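Local atomic coordinates of putative hyaluronoglucosaminidase (Clostridium perfringens, PDB entry 6PWI), a protein that belongs to glycoside hydrolase family 84 and probably acts as a secreted, cell-wall-anchored hexosaminidase, of which this chain carries the catalytic region. Residues E194-L199 / Y211-K216. Sequence-based numbering, arbitrary orientation.
Sequences ENRKDL and YIFAPK
Arg196 reaches from the helical segment 194-199 across Tyr211, Phe213 and Pro215, and every close approach between the two segments involves its side chain. At the root, Arg196 CB lies 4.1 Å from Tyr211 CE2, approaching the hydroxyl end of the ring obliquely. With CG anti to the carbonyl carbon (chi1 -77°) and the chain extended from there to NE, the aliphatic part runs past the phenol oxygen: Arg196 CG is 3.1 Å from Tyr211 OH, and CD follows at 3.3 Å from that same OH. Arg196 NE lies 3.2 Å from Tyr211 OH; both atoms also meet Glu184 OE1, NE in a salt bridge and OH in a hydrogen bond, so one carboxylate oxygen on strand 179-184 ties helix 193-204 to strand 210-213. These three elements form the first beta-alpha-beta unit of an eight-stranded parallel barrel, the (beta/alpha)8 fold of the family 84 catalytic domain, and Arg196 bridges the helix to the second strand of the barrel and the loop after it. Farther out, the guanidinium presents one face to Phe213, whose CE1 sits over its centre, 3.7 Å from Arg196 CZ. The two planes are 63° apart, which rules out a parallel stack. Of the terminal nitrogens, NH1 turns back to its own helix start and is hydrogen-bonded to Asn193 OD1, whereas Arg196 NH2 continues to the proline ring, 3.7 Å from Pro215 CB. Pro215 in turn packs on Phe213, with Pro215 CD 3.6 Å above the centre of the phenyl ring.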
ATOM      1  N   GLU A 194      -3.559  12.684 -11.034  1.00 27.55           N
ATOM      2  CA  GLU A 194      -4.024  11.469 -11.684  1.00 29.04           C
ATOM      3  C   GLU A 194      -3.642  10.245 -10.840  1.00 28.98           C
ATOM      4  O   GLU A 194      -4.483   9.373 -10.604  1.00 27.75           O
ATOM      5  CB  GLU A 194      -3.464  11.393 -13.109  1.00 31.12           C
ATOM      6  CG  GLU A 194      -4.166  10.383 -14.014  1.00 34.43           C
ATOM      7  CD  GLU A 194      -3.687  10.320 -15.465  1.00 37.31           C
ATOM      8  OE1 GLU A 194      -2.646  10.944 -15.782  1.00 37.45           O
ATOM      9  OE2 GLU A 194      -4.357   9.645 -16.289  1.00 37.86           O
ATOM     10  N   ASN A 195      -2.377  10.197 -10.381  1.00 27.14           N
ATOM     11  CA  ASN A 195      -1.825   9.037  -9.691  1.00 25.82           C
ATOM     12  C   ASN A 195      -2.350   8.942  -8.260  1.00 25.81           C
ATOM     13  O   ASN A 195      -2.599   7.838  -7.776  1.00 26.27           O
ATOM     14  CB  ASN A 195      -0.293   8.991  -9.728  1.00 26.24           C
ATOM     15  CG  ASN A 195       0.272   8.281 -10.944  1.00 27.47           C
ATOM     16  OD1 ASN A 195      -0.212   7.220 -11.346  1.00 26.83           O
ATOM     17  ND2 ASN A 195       1.312   8.853 -11.532  1.00 26.50           N
ATOM     18  N   ARG A 196      -2.507  10.089  -7.582  1.00 24.22           N
ATOM     19  CA  ARG A 196      -3.069  10.084  -6.241  1.00 23.67           C
ATOM     20  C   ARG A 196      -4.468   9.471  -6.260  1.00 23.47           C
ATOM     21  O   ARG A 196      -4.810   8.682  -5.382  1.00 23.40           O
ATOM     22  CB  ARG A 196      -3.085  11.488  -5.636  1.00 23.05           C
ATOM     23  CG  ARG A 196      -1.728  11.955  -5.141  1.00 23.01           C
ATOM     24  CD  ARG A 196      -1.685  13.469  -5.136  1.00 22.06           C
ATOM     25  NE  ARG A 196      -0.480  14.008  -4.530  1.00 21.57           N
ATOM     26  CZ  ARG A 196      -0.034  15.236  -4.748  1.00 21.06           C
ATOM     27  NH1 ARG A 196      -0.695  16.039  -5.563  1.00 21.26           N
ATOM     28  NH2 ARG A 196       1.067  15.657  -4.157  1.00 20.38           N
ATOM     29  N   LYS A 197      -5.266   9.830  -7.271  1.00 23.11           N
ATOM     30  CA  LYS A 197      -6.617   9.310  -7.392  1.00 24.53           C
ATOM     31  C   LYS A 197      -6.568   7.806  -7.653  1.00 25.84           C
ATOM     32  O   LYS A 197      -7.383   7.061  -7.119  1.00 25.93           O
ATOM     33  CB  LYS A 197      -7.379  10.048  -8.495  1.00 24.73           C
ATOM     34  CG  LYS A 197      -7.711  11.492  -8.161  1.00 26.06           C
ATOM     35  CD  LYS A 197      -8.393  12.219  -9.284  1.00 27.50           C
ATOM     36  CE  LYS A 197      -8.321  13.720  -9.106  1.00 28.56           C
ATOM     37  NZ  LYS A 197      -8.732  14.417 -10.346  1.00 28.90           N
ATOM     38  N   ASP A 198      -5.592   7.380  -8.463  1.00 26.88           N
ATOM     39  CA  ASP A 198      -5.482   5.996  -8.887  1.00 27.31           C
ATOM     40  C   ASP A 198      -5.072   5.106  -7.718  1.00 27.30           C
ATOM     41  O   ASP A 198      -5.522   3.964  -7.648  1.00 28.45           O
ATOM     42  CB  ASP A 198      -4.505   5.840 -10.053  1.00 30.30           C
ATOM     43  CG  ASP A 198      -4.756   4.584 -10.868  1.00 32.00           C
ATOM     44  OD1 ASP A 198      -5.920   4.365 -11.253  1.00 33.02           O
ATOM     45  OD2 ASP A 198      -3.785   3.833 -11.108  1.00 34.61           O
ATOM     46  N   LEU A 199      -4.210   5.622  -6.825  1.00 25.70           N
ATOM     47  CA  LEU A 199      -3.781   4.870  -5.654  1.00 24.16           C
ATOM     48  C   LEU A 199      -4.943   4.750  -4.674  1.00 24.21           C
ATOM     49  O   LEU A 199      -5.166   3.683  -4.107  1.00 24.40           O
ATOM     50  CB  LEU A 199      -2.558   5.519  -4.994  1.00 23.34           C
ATOM     51  CG  LEU A 199      -1.231   5.410  -5.753  1.00 23.57           C
ATOM     52  CD1 LEU A 199      -0.076   5.867  -4.876  1.00 24.13           C
ATOM     53  CD2 LEU A 199      -0.972   3.997  -6.243  1.00 22.55           C
ATOM     54  N   TYR A 211      -5.467   7.842   3.030  1.00 20.57           N
ATOM     55  CA  TYR A 211      -4.393   8.439   2.251  1.00 20.69           C
ATOM     56  C   TYR A 211      -3.954   9.709   2.967  1.00 20.98           C
ATOM     57  O   TYR A 211      -4.692  10.688   2.982  1.00 21.79           O
ATOM     58  CB  TYR A 211      -4.823   8.719   0.808  1.00 20.42           C
ATOM     59  CG  TYR A 211      -3.934   9.683   0.056  1.00 20.89           C
ATOM     60  CD1 TYR A 211      -2.553   9.663   0.204  1.00 21.39           C
ATOM     61  CD2 TYR A 211      -4.469  10.607  -0.829  1.00 21.10           C
ATOM     62  CE1 TYR A 211      -1.734  10.546  -0.486  1.00 21.58           C
ATOM     63  CE2 TYR A 211      -3.666  11.499  -1.527  1.00 20.89           C
ATOM     64  CZ  TYR A 211      -2.294  11.465  -1.358  1.00 21.34           C
ATOM     65  OH  TYR A 211      -1.496  12.331  -2.046  1.00 21.96           O
ATOM     66  N   ILE A 212      -2.773   9.669   3.592  1.00 20.61           N
ATOM     67  CA  ILE A 212      -2.286  10.842   4.291  1.00 20.77           C
ATOM     68  C   ILE A 212      -1.502  11.699   3.306  1.00 21.71           C
ATOM     69  O   ILE A 212      -0.474  11.279   2.780  1.00 22.43           O
ATOM     70  CB  ILE A 212      -1.477  10.479   5.547  1.00 20.81           C
ATOM     71  CG1 ILE A 212      -2.327   9.684   6.541  1.00 20.11           C
ATOM     72  CG2 ILE A 212      -0.904  11.737   6.186  1.00 20.09           C
ATOM     73  CD1 ILE A 212      -1.551   8.633   7.285  1.00 19.83           C
ATOM     74  N   PHE A 213      -2.041  12.897   3.060  1.00 22.81           N
ATOM     75  CA  PHE A 213      -1.494  13.869   2.131  1.00 23.48           C
ATOM     76  C   PHE A 213      -0.491  14.753   2.869  1.00 23.49           C
ATOM     77  O   PHE A 213      -0.887  15.679   3.576  1.00 23.84           O
ATOM     78  CB  PHE A 213      -2.658  14.678   1.557  1.00 23.47           C
ATOM     79  CG  PHE A 213      -2.313  15.729   0.537  1.00 23.22           C
ATOM     80  CD1 PHE A 213      -2.154  15.397  -0.798  1.00 23.64           C
ATOM     81  CD2 PHE A 213      -2.192  17.059   0.907  1.00 23.98           C
ATOM     82  CE1 PHE A 213      -1.859  16.372  -1.740  1.00 24.08           C
ATOM     83  CE2 PHE A 213      -1.900  18.036  -0.032  1.00 23.69           C
ATOM     84  CZ  PHE A 213      -1.738  17.691  -1.355  1.00 24.05           C
ATOM     85  N   ALA A 214       0.806  14.453   2.700  1.00 23.35           N
ATOM     86  CA  ALA A 214       1.868  15.210   3.351  1.00 23.45           C
ATOM     87  C   ALA A 214       3.005  15.550   2.379  1.00 24.13           C
ATOM     88  O   ALA A 214       4.180  15.459   2.741  1.00 24.44           O
ATOM     89  CB  ALA A 214       2.367  14.442   4.555  1.00 21.83           C
ATOM     90  N   PRO A 215       2.722  15.993   1.131  1.00 24.62           N
ATOM     91  CA  PRO A 215       3.787  16.238   0.156  1.00 25.70           C
ATOM     92  C   PRO A 215       4.613  17.448   0.578  1.00 27.77           C
ATOM     93  O   PRO A 215       4.059  18.465   0.988  1.00 28.79           O
ATOM     94  CB  PRO A 215       3.042  16.517  -1.157  1.00 25.53           C
ATOM     95  CG  PRO A 215       1.663  16.999  -0.725  1.00 25.95           C
ATOM     96  CD  PRO A 215       1.388  16.344   0.615  1.00 25.27           C
ATOM     97  N   LYS A 216       5.940  17.330   0.465  1.00 30.83           N
ATOM     98  CA  LYS A 216       6.857  18.252   1.122  1.00 32.02           C
ATOM     99  C   LYS A 216       6.929  19.597   0.402  1.00 33.47           C
ATOM    100  O   LYS A 216       7.432  20.561   0.966  1.00 36.34           O
ATOM    101  CB  LYS A 216       8.235  17.610   1.305  1.00 29.98           C
ATOM    102  CG  LYS A 216       8.305  16.613   2.448  1.00 29.25           C
ATOM    103  CD  LYS A 216       9.483  15.687   2.369  1.00 31.39           C
ATOM    104  CE  LYS A 216       9.320  14.487   3.280  1.00 32.69           C
ATOM    105  NZ  LYS A 216       9.229  14.886   4.704  1.00 33.54           N
TER